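Side-chain contacts in myosin regulatory light chain (PDB 2BL0), which binds a calcium ion in its first EF-hand and serves as a light chain in the regulatory domain of Physarum myosin II: residues T1-A4 with D5-Q8; I13-K16 with D17-K21; N37-N40 with A41-N44; E54-L57 with A58-K61. All blocks are in the same frame, centred on the assembly; numbering follows the deposited sequence.

Along the chain the four contacts follow in series, and three of them sit where a helix begins. Contact 1 caps the start of helix 4-14, and contact 2 is the calcium loop into which that helix runs. Contact 3 opens helix 40-50, whose end leads to strand 54-55 and so to contact 4, at the start of helix 57-64. Strand 54-55 pairs with strand 22-23, within the calcium loop, which puts the centres of contacts 2 and 4 only about 11 Å apart. With Ile7 of contact 1 packing on Phe60 of contact 4, contacts 1, 2 and 4 gather round the calcium-bound EF-hand, while contact 3 lies farther off, its centre about 23 Å from that of contact 2.

Contact 1: T1-A4 with D5-Q8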
loop_
_atom_site.group_PDB
_atom_site.type_symbol
_atom_site.label_atom_id
_atom_site.label_comp_id
_atom_site.label_asym_id
_atom_site.label_seq_id
_atom_site.Cartn_x
_atom_site.Cartn_y
_atom_site.Cartn_z
ATOM N N THR B 1 -5.813 7.251 15.104
ATOM C CA THR B 1 -6.506 8.113 14.111
ATOM C C THR B 1 -5.630 8.298 12.864
ATOM O O THR B 1 -4.427 8.442 12.973
ATOM C CB THR B 1 -6.860 9.469 14.776
ATOM O OG1 THR B 1 -7.747 10.209 13.938
ATOM C CG2 THR B 1 -5.614 10.385 14.958
ATOM N N ALA B 2 -6.234 8.293 11.677
ATOM C CA ALA B 2 -5.447 8.351 10.443
ATOM C C ALA B 2 -4.583 9.608 10.359
ATOM O O ALA B 2 -5.083 10.715 10.522
ATOM C CB ALA B 2 -6.352 8.261 9.218
ATOM N N SER B 3 -3.291 9.428 10.096
ATOM C CA SER B 3 -2.383 10.535 9.782
ATOM C C SER B 3 -2.753 11.205 8.464
ATOM O O SER B 3 -3.562 10.685 7.695
ATOM C CB SER B 3 -0.946 10.027 9.645
ATOM O OG SER B 3 -0.780 9.334 8.416
ATOM N N ALA B 4 -2.123 12.341 8.194
ATOM C CA ALA B 4 -2.302 13.045 6.927
ATOM C C ALA B 4 -1.896 12.182 5.743
ATOM O O ALA B 4 -2.546 12.214 4.709
ATOM C CB ALA B 4 -1.499 14.342 6.913
ATOM N N ASP B 5 -0.807 11.426 5.899
ATOM C CA ASP B 5 -0.311 10.574 4.827
ATOM C C ASP B 5 -1.300 9.456 4.568
ATOM O O ASP B 5 -1.525 9.098 3.424
ATOM C CB ASP B 5 1.074 9.991 5.149
ATOM C CG ASP B 5 2.194 11.015 5.029
ATOM O OD1 ASP B 5 2.042 12.034 4.317
ATOM O OD2 ASP B 5 3.286 10.870 5.626
ATOM N N GLN B 6 -1.895 8.921 5.626
ATOM C CA GLN B 6 -2.868 7.844 5.491
ATOM C C GLN B 6 -4.147 8.360 4.848
ATOM O O GLN B 6 -4.768 7.659 4.066
ATOM C CB GLN B 6 -3.188 7.201 6.839
ATOM C CG GLN B 6 -2.099 6.269 7.369
ATOM C CD GLN B 6 -2.376 5.806 8.780
ATOM O OE1 GLN B 6 -2.655 6.621 9.649
ATOM N NE2 GLN B 6 -2.278 4.500 9.018
ATOM N N ILE B 7 -4.552 9.582 5.196
ATOM C CA ILE B 7 -5.736 10.181 4.579
ATOM C C ILE B 7 -5.501 10.410 3.080
ATOM O O ILE B 7 -6.355 10.078 2.256
ATOM C CB ILE B 7 -6.162 11.497 5.306
ATOM C CG1 ILE B 7 -6.632 11.195 6.729
ATOM C CG2 ILE B 7 -7.284 12.155 4.572
ATOM C CD1 ILE B 7 -6.689 12.416 7.651
ATOM N N GLN B 8 -4.338 10.947 2.720
ATOM C CA GLN B 8 -4.016 11.131 1.299
ATOM C C GLN B 8 -3.999 9.805 0.531
ATOM O O GLN B 8 -4.517 9.704 -0.574
ATOM C CB GLN B 8 -2.665 11.829 1.136
ATOM C CG GLN B 8 -2.232 11.991 -0.320
ATOM C CD GLN B 8 -0.930 12.751 -0.446
ATOM O OE1 GLN B 8 -0.832 13.700 -1.221
ATOM N NE2 GLN B 8 0.065 12.338 0.309
#
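Ser3 and Gln6 exchange hydrogen bonds at the start of helix 4-14, each using its side chain to meet the other's backbone. Gln6 N gives its hydrogen to Ser3 OG at 3.0 Å, and Ser3 N gives its own to Gln6 OE1 at 2.9 Å. The second bond lies in the plane of the amide and falls on a lone pair of the oxygen. It is reached because Gln6 CG stands beside its own backbone N (chi1 -76°) and the chain then runs extended, back toward the segment that leads into the helix. Serine suits its place because a short hydroxyl can accept from a backbone N-H that has no earlier helical carbonyl to meet.

The tight side lies inward. Ala2 CB rests 3.9 Å from Ile7 CG1, both residues are buried, and Phe60 and Tyr64 of helix 57-64 close over Ile7; a small methyl fits beside the branched chain. On the outer side Ala4 and Asp5 are exposed, and Asp5 CB comes no nearer to Ser3 OG than 3.8 Å. With an alanine here instead of Gln6, Ser3 N would probably lose its acceptor, leaving the segment before the helix freer to move. The reciprocal pair of bonds is a capping box, here opening the first helix of an EF-hand.

Contact 2: I13-K16 with D17-K21; sequences IFDK and DNDGK. With CA (calcium ion), chain D.
Asp15, Asp17, Asp19 and Lys21 form the calcium-binding part of an EF-hand loop, which takes over as helix 4-14 ends. Asp15 OD1 binds the calcium ion at 2.2 Å, Asp17 OD1 and Asp19 OD1 each at 2.4 Å, and Lys21 lends its backbone O at 2.3 Å; two waters bring the oxygens to six. Glu26, predicted as a further ligand, is not among them. The carboxylates of Asp17 and Asp19 use one oxygen each, their OD2 atoms standing well back from the metal. Aspartate suits these places because it is short, charged and able to present a single oxygen while the chain curls round the ion.

The Asp15 carboxylate does double duty. With CG anti to the backbone N (chi1 -178°), OD1 faces the ion, while OD2 accepts from Gly20 N at 2.8 Å on its syn side. A beta turn of type I from Asp15 to Asn18, closed by Asn18 N on Asp15 O, starts the curl. Glycine fits at Gly20, where a CB would jam against the preceding carbonyl. Asp19 OD1, besides binding calcium, accepts from Lys21 N at 3.1 Å, an Asx turn whose donor sits above the carboxylate plane.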
loop_
_atom_site.group_PDB
_atom_site.type_symbol
_atom_site.label_atom_id
_atom_site.label_comp_id
_atom_site.label_asym_id
_atom_site.label_seq_id
_atom_site.Cartn_x
_atom_site.Cartn_y
_atom_site.Cartn_z
ATOM N N ILE B 13 -6.522 6.138 -3.452
ATOM C CA ILE B 13 -7.044 4.818 -3.789
ATOM C C ILE B 13 -8.473 4.915 -4.334
ATOM O O ILE B 13 -8.807 4.242 -5.302
ATOM C CB ILE B 13 -6.926 3.855 -2.574
ATOM C CG1 ILE B 13 -5.463 3.419 -2.390
ATOM C CG2 ILE B 13 -7.796 2.626 -2.739
ATOM C CD1 ILE B 13 -5.193 2.813 -1.057
ATOM N N PHE B 14 -9.291 5.777 -3.731
ATOM C CA PHE B 14 -10.647 6.029 -4.193
ATOM C C PHE B 14 -10.684 6.806 -5.510
ATOM O O PHE B 14 -11.611 6.634 -6.295
ATOM C CB PHE B 14 -11.464 6.762 -3.129
ATOM C CG PHE B 14 -12.067 5.850 -2.100
ATOM C CD1 PHE B 14 -11.323 5.380 -1.030
ATOM C CD2 PHE B 14 -13.390 5.457 -2.211
ATOM C CE1 PHE B 14 -11.886 4.507 -0.086
ATOM C CE2 PHE B 14 -13.948 4.597 -1.302
ATOM C CZ PHE B 14 -13.210 4.115 -0.234
ATOM N N ASP B 15 -9.681 7.650 -5.744
ATOM C CA ASP B 15 -9.623 8.503 -6.940
ATOM C C ASP B 15 -8.945 7.697 -8.044
ATOM O O ASP B 15 -7.784 7.931 -8.398
ATOM C CB ASP B 15 -8.854 9.783 -6.631
ATOM C CG ASP B 15 -8.786 10.740 -7.805
ATOM O OD1 ASP B 15 -9.643 10.667 -8.714
ATOM O OD2 ASP B 15 -7.902 11.633 -7.870
ATOM N N LYS B 16 -9.689 6.746 -8.586
ATOM C CA LYS B 16 -9.118 5.778 -9.527
ATOM C C LYS B 16 -8.597 6.428 -10.816
ATOM O O LYS B 16 -7.591 5.966 -11.388
ATOM C CB LYS B 16 -10.148 4.687 -9.822
ATOM C CG LYS B 16 -10.348 3.725 -8.630
ATOM C CD LYS B 16 -11.098 2.456 -9.037
ATOM C CE LYS B 16 -11.645 1.690 -7.820
ATOM N NZ LYS B 16 -13.144 1.621 -7.796
ATOM N N ASP B 17 -9.249 7.505 -11.254
ATOM C CA ASP B 17 -8.863 8.193 -12.503
ATOM C C ASP B 17 -7.918 9.396 -12.283
ATOM O O ASP B 17 -7.540 10.085 -13.231
ATOM C CB ASP B 17 -10.103 8.569 -13.341
ATOM C CG ASP B 17 -10.935 9.673 -12.730
ATOM O OD1 ASP B 17 -10.757 9.971 -11.542
ATOM O OD2 ASP B 17 -11.819 10.302 -13.356
ATOM N N ASN B 18 -7.523 9.629 -11.031
ATOM C CA ASN B 18 -6.444 10.572 -10.706
ATOM C C ASN B 18 -6.733 12.021 -11.094
ATOM O O ASN B 18 -5.824 12.762 -11.464
ATOM C CB ASN B 18 -5.114 10.128 -11.337
ATOM C CG ASN B 18 -4.715 8.731 -10.928
ATOM O OD1 ASN B 18 -4.608 7.837 -11.765
ATOM N ND2 ASN B 18 -4.487 8.536 -9.648
ATOM N N ASP B 19 -7.996 12.432 -11.000
ATOM C CA ASP B 19 -8.355 13.814 -11.332
ATOM C C ASP B 19 -8.508 14.706 -10.096
ATOM O O ASP B 19 -8.854 15.865 -10.213
ATOM C CB ASP B 19 -9.579 13.877 -12.255
ATOM C CG ASP B 19 -10.888 13.587 -11.565
ATOM O OD1 ASP B 19 -10.917 13.035 -10.446
ATOM O OD2 ASP B 19 -11.976 13.892 -12.073
ATOM N N GLY B 20 -8.220 14.164 -8.916
ATOM C CA GLY B 20 -8.309 14.922 -7.679
ATOM C C GLY B 20 -9.700 15.015 -7.077
ATOM O O GLY B 20 -9.883 15.734 -6.086
ATOM N N LYS B 21 -10.649 14.274 -7.639
ATOM C CA LYS B 21 -12.041 14.281 -7.171
ATOM C C LYS B 21 -12.568 12.875 -6.929
ATOM O O LYS B 21 -12.264 11.943 -7.656
ATOM C CB LYS B 21 -12.957 14.979 -8.177
ATOM C CG LYS B 21 -12.634 16.436 -8.410
ATOM C CD LYS B 21 -12.896 17.312 -7.200
ATOM C CE LYS B 21 -13.800 18.492 -7.532
ATOM N NZ LYS B 21 -13.515 19.082 -8.837
HETATM CA CA CA D . -11.673 10.912 -9.591
HETATM O O HOH W 1 -13.609 11.474 -10.527
HETATM O O HOH W 2 -12.771 9.076 -8.769
#

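Contact 3: N37-N40 with A41-N44; sequences NPTN and AELN
Thr39 and Glu42 grip each other at the start of helix 40-50 through two hydrogen bonds. Thr39 OG1, lodged between its backbone N and carbonyl carbon (chi1 66°), accepts from Glu42 N at 3.2 Å. In return Thr39 N donates to Glu42 OE1 at 3.0 Å, almost straight at the hydrogen but approaching from above the carboxylate plane. The two side chains cross obliquely, and the methyl Thr39 CG2 lies 3.8 Å from Glu42 OE1. Threonine suits the place through OG1, which serves as the cap. The pair is a capping box.

Farther out, a water donates to Glu42 OE1 at 2.6 Å and to Asn37 O at 2.9 Å, tying the carboxylate to the chain before the cap. A second water accepts from Ala41 N, in the first turn of the helix. Pro38 stands just before the cap; its ring carbon CB meets Leu43 CB at 4.3 Å, and its carbonyl O accepts from Arg32. Beyond these, Asn37 ND2 bonds Gln74, and an apolar side chain of another protein chain packs against Thr39.

Glu42 OE1 therefore has both a backbone N-H and a water to steady it. Glutamate has the length to reach back to Thr39, and its negative charge near the helix N-terminus would be expected to interact favourably with the helix dipole, consistent with a deprotonated carboxylate.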
loop_
_atom_site.group_PDB
_atom_site.type_symbol
_atom_site.label_atom_id
_atom_site.label_comp_id
_atom_site.label_asym_id
_atom_site.label_seq_id
_atom_site.Cartn_x
_atom_site.Cartn_y
_atom_site.Cartn_z
ATOM N N ASN B 37 -17.204 6.038 11.647
ATOM C CA ASN B 37 -18.457 5.346 11.336
ATOM C C ASN B 37 -19.695 6.251 11.452
ATOM O O ASN B 37 -20.455 6.155 12.412
ATOM C CB ASN B 37 -18.669 4.198 12.323
ATOM C CG ASN B 37 -17.671 3.070 12.167
ATOM O OD1 ASN B 37 -16.932 2.989 11.177
ATOM N ND2 ASN B 37 -17.643 2.176 13.170
ATOM N N PRO B 38 -19.951 7.085 10.451
ATOM C CA PRO B 38 -21.156 7.902 10.472
ATOM C C PRO B 38 -22.392 7.037 10.286
ATOM O O PRO B 38 -22.372 6.066 9.521
ATOM C CB PRO B 38 -20.973 8.824 9.261
ATOM C CG PRO B 38 -20.118 8.088 8.380
ATOM C CD PRO B 38 -19.179 7.275 9.214
ATOM N N THR B 39 -23.471 7.418 10.943
ATOM C CA THR B 39 -24.773 6.837 10.635
ATOM C C THR B 39 -25.223 7.447 9.319
ATOM O O THR B 39 -24.633 8.427 8.855
ATOM C CB THR B 39 -25.788 7.131 11.721
ATOM O OG1 THR B 39 -26.056 8.540 11.771
ATOM C CG2 THR B 39 -25.248 6.764 13.110
ATOM N N ASN B 40 -26.283 6.885 8.734
ATOM C CA ASN B 40 -26.844 7.412 7.500
ATOM C C ASN B 40 -27.273 8.858 7.669
ATOM O O ASN B 40 -27.082 9.664 6.758
ATOM C CB ASN B 40 -28.069 6.614 7.051
ATOM C CG ASN B 40 -27.715 5.302 6.411
ATOM O OD1 ASN B 40 -26.584 4.803 6.528
ATOM N ND2 ASN B 40 -28.705 4.708 5.732
ATOM N N ALA B 41 -27.888 9.160 8.825
ATOM C CA ALA B 41 -28.350 10.516 9.163
ATOM C C ALA B 41 -27.197 11.510 9.181
ATOM O O ALA B 41 -27.263 12.587 8.579
ATOM C CB ALA B 41 -29.033 10.510 10.550
ATOM N N GLU B 42 -26.133 11.127 9.881
ATOM C CA GLU B 42 -24.966 11.973 10.025
ATOM C C GLU B 42 -24.330 12.214 8.674
ATOM O O GLU B 42 -23.972 13.344 8.323
ATOM C CB GLU B 42 -23.964 11.331 10.981
ATOM C CG GLU B 42 -24.450 11.371 12.419
ATOM C CD GLU B 42 -23.698 10.439 13.364
ATOM O OE1 GLU B 42 -22.836 9.643 12.920
ATOM O OE2 GLU B 42 -24.021 10.499 14.582
ATOM N N LEU B 43 -24.185 11.143 7.903
ATOM C CA LEU B 43 -23.582 11.246 6.578
ATOM C C LEU B 43 -24.418 12.125 5.688
ATOM O O LEU B 43 -23.879 12.900 4.908
ATOM C CB LEU B 43 -23.435 9.867 5.925
ATOM C CG LEU B 43 -22.711 9.777 4.583
ATOM C CD1 LEU B 43 -21.350 10.451 4.618
ATOM C CD2 LEU B 43 -22.604 8.331 4.174
ATOM N N ASN B 44 -25.736 12.003 5.793
ATOM C CA ASN B 44 -26.608 12.844 4.981
ATOM C C ASN B 44 -26.493 14.316 5.293
ATOM O O ASN B 44 -26.524 15.141 4.383
ATOM C CB ASN B 44 -28.036 12.379 5.102
ATOM C CG ASN B 44 -28.450 11.627 3.898
ATOM O OD1 ASN B 44 -27.915 10.548 3.632
ATOM N ND2 ASN B 44 -29.347 12.226 3.096
HETATM O O HOH W 3 -21.706 7.825 14.367
HETATM O O HOH W 4 -29.026 7.176 10.890
#

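Contact 4: E54-L57 with A58-K61; sequences EFDL and ATFK
Phe55 lies against the first turn of helix 57-64, its side chain meeting Thr59 and then Phe60. At the base, Phe55 CB touches the methyl Thr59 CG2 at 3.8 Å. Because CG is tucked between the backbone N and the carbonyl carbon (chi1 61°), the ring is turned toward Phe60: CD2 comes to 3.9 Å from Phe60 CB, and CE2, farther out, approaches Phe60 CD1 at 3.8 Å. The two rings are oblique, with planes at 39°. Large aromatic side chains suit both places, since both are buried and Leu27 of helix 27-33 packs on each.

Next in the chain, the partly exposed Asp56 serves as the N-cap of helix 57-64, just past the strand that pairs with strand 22-23 of the calcium loop, an antiparallel pairing like that which joins the two loops of an EF-hand pair. Asp56 OD1 accepts from Thr59 N at 3.1 Å, met nearly end-on to the C-O bond, and the aspartate and threonine side chains cross at about a right angle. A water accepts from Asp56 N and lies 2.8 Å from Thr59 OG1, linking the two residues a second way. Were an alanine here in place of Asp56, Thr59 N would probably be left without its capping acceptor and the first turn would be less firmly held. One turn on, the extended chain of Lys61 runs past Leu57, with Lys61 CE 3.8 Å from Leu57 CG.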
loop_
_atom_site.group_PDB
_atom_site.type_symbol
_atom_site.label_atom_id
_atom_site.label_comp_id
_atom_site.label_asym_id
_atom_site.label_seq_id
_atom_site.Cartn_x
_atom_site.Cartn_y
_atom_site.Cartn_z
ATOM N N GLU B 54 -19.131 15.781 -5.880
ATOM C CA GLU B 54 -17.797 15.202 -5.625
ATOM C C GLU B 54 -17.046 16.012 -4.584
ATOM O O GLU B 54 -17.450 17.129 -4.242
ATOM C CB GLU B 54 -16.960 15.129 -6.917
ATOM C CG GLU B 54 -17.492 15.960 -8.049
ATOM C CD GLU B 54 -16.541 16.062 -9.220
ATOM O OE1 GLU B 54 -16.396 17.191 -9.752
ATOM O OE2 GLU B 54 -15.961 15.029 -9.615
ATOM N N PHE B 55 -15.959 15.445 -4.064
ATOM C CA PHE B 55 -15.126 16.137 -3.084
ATOM C C PHE B 55 -13.643 15.925 -3.372
ATOM O O PHE B 55 -13.257 14.921 -3.955
ATOM C CB PHE B 55 -15.460 15.705 -1.646
ATOM C CG PHE B 55 -15.238 14.239 -1.364
ATOM C CD1 PHE B 55 -16.208 13.290 -1.681
ATOM C CD2 PHE B 55 -14.056 13.806 -0.768
ATOM C CE1 PHE B 55 -15.980 11.924 -1.391
ATOM C CE2 PHE B 55 -13.835 12.448 -0.486
ATOM C CZ PHE B 55 -14.799 11.513 -0.815
ATOM N N ASP B 56 -12.831 16.879 -2.950
ATOM C CA ASP B 56 -11.367 16.807 -3.099
ATOM C C ASP B 56 -10.686 16.438 -1.782
ATOM O O ASP B 56 -11.344 16.236 -0.764
ATOM C CB ASP B 56 -10.792 18.087 -3.730
ATOM C CG ASP B 56 -10.944 19.332 -2.866
ATOM O OD1 ASP B 56 -11.254 19.254 -1.662
ATOM O OD2 ASP B 56 -10.705 20.477 -3.332
ATOM N N LEU B 57 -9.362 16.336 -1.813
ATOM C CA LEU B 57 -8.611 15.850 -0.670
ATOM C C LEU B 57 -8.726 16.780 0.521
ATOM O O LEU B 57 -8.900 16.317 1.635
ATOM C CB LEU B 57 -7.135 15.661 -1.031
ATOM C CG LEU B 57 -6.197 15.292 0.126
ATOM C CD1 LEU B 57 -6.609 13.972 0.768
ATOM C CD2 LEU B 57 -4.751 15.270 -0.344
ATOM N N ALA B 58 -8.650 18.087 0.282
ATOM C CA ALA B 58 -8.737 19.086 1.352
ATOM C C ALA B 58 -10.045 18.937 2.094
ATOM O O ALA B 58 -10.074 18.966 3.310
ATOM C CB ALA B 58 -8.591 20.507 0.802
ATOM N N THR B 59 -11.121 18.744 1.344
ATOM C CA THR B 59 -12.438 18.492 1.908
ATOM C C THR B 59 -12.496 17.191 2.714
ATOM O O THR B 59 -12.974 17.151 3.856
ATOM C CB THR B 59 -13.469 18.496 0.781
ATOM O OG1 THR B 59 -13.618 19.850 0.283
ATOM C CG2 THR B 59 -14.848 18.089 1.273
ATOM N N PHE B 60 -11.966 16.127 2.139
ATOM C CA PHE B 60 -11.956 14.842 2.798
ATOM C C PHE B 60 -11.257 14.960 4.138
ATOM O O PHE B 60 -11.746 14.431 5.127
ATOM C CB PHE B 60 -11.240 13.823 1.922
ATOM C CG PHE B 60 -11.230 12.424 2.467
ATOM C CD1 PHE B 60 -12.397 11.813 2.945
ATOM C CD2 PHE B 60 -10.072 11.681 2.431
ATOM C CE1 PHE B 60 -12.359 10.500 3.389
ATOM C CE2 PHE B 60 -10.049 10.381 2.878
ATOM C CZ PHE B 60 -11.194 9.796 3.350
ATOM N N LYS B 61 -10.113 15.646 4.164
ATOM C CA LYS B 61 -9.373 15.849 5.425
ATOM C C LYS B 61 -10.213 16.557 6.466
ATOM O O LYS B 61 -10.273 16.132 7.622
ATOM C CB LYS B 61 -8.103 16.653 5.160
ATOM C CG LYS B 61 -7.007 15.842 4.533
ATOM C CD LYS B 61 -5.819 16.732 4.172
ATOM C CE LYS B 61 -4.697 15.932 3.575
ATOM N NZ LYS B 61 -3.473 16.752 3.383
HETATM O O HOH W 5 -14.477 19.348 -2.323
#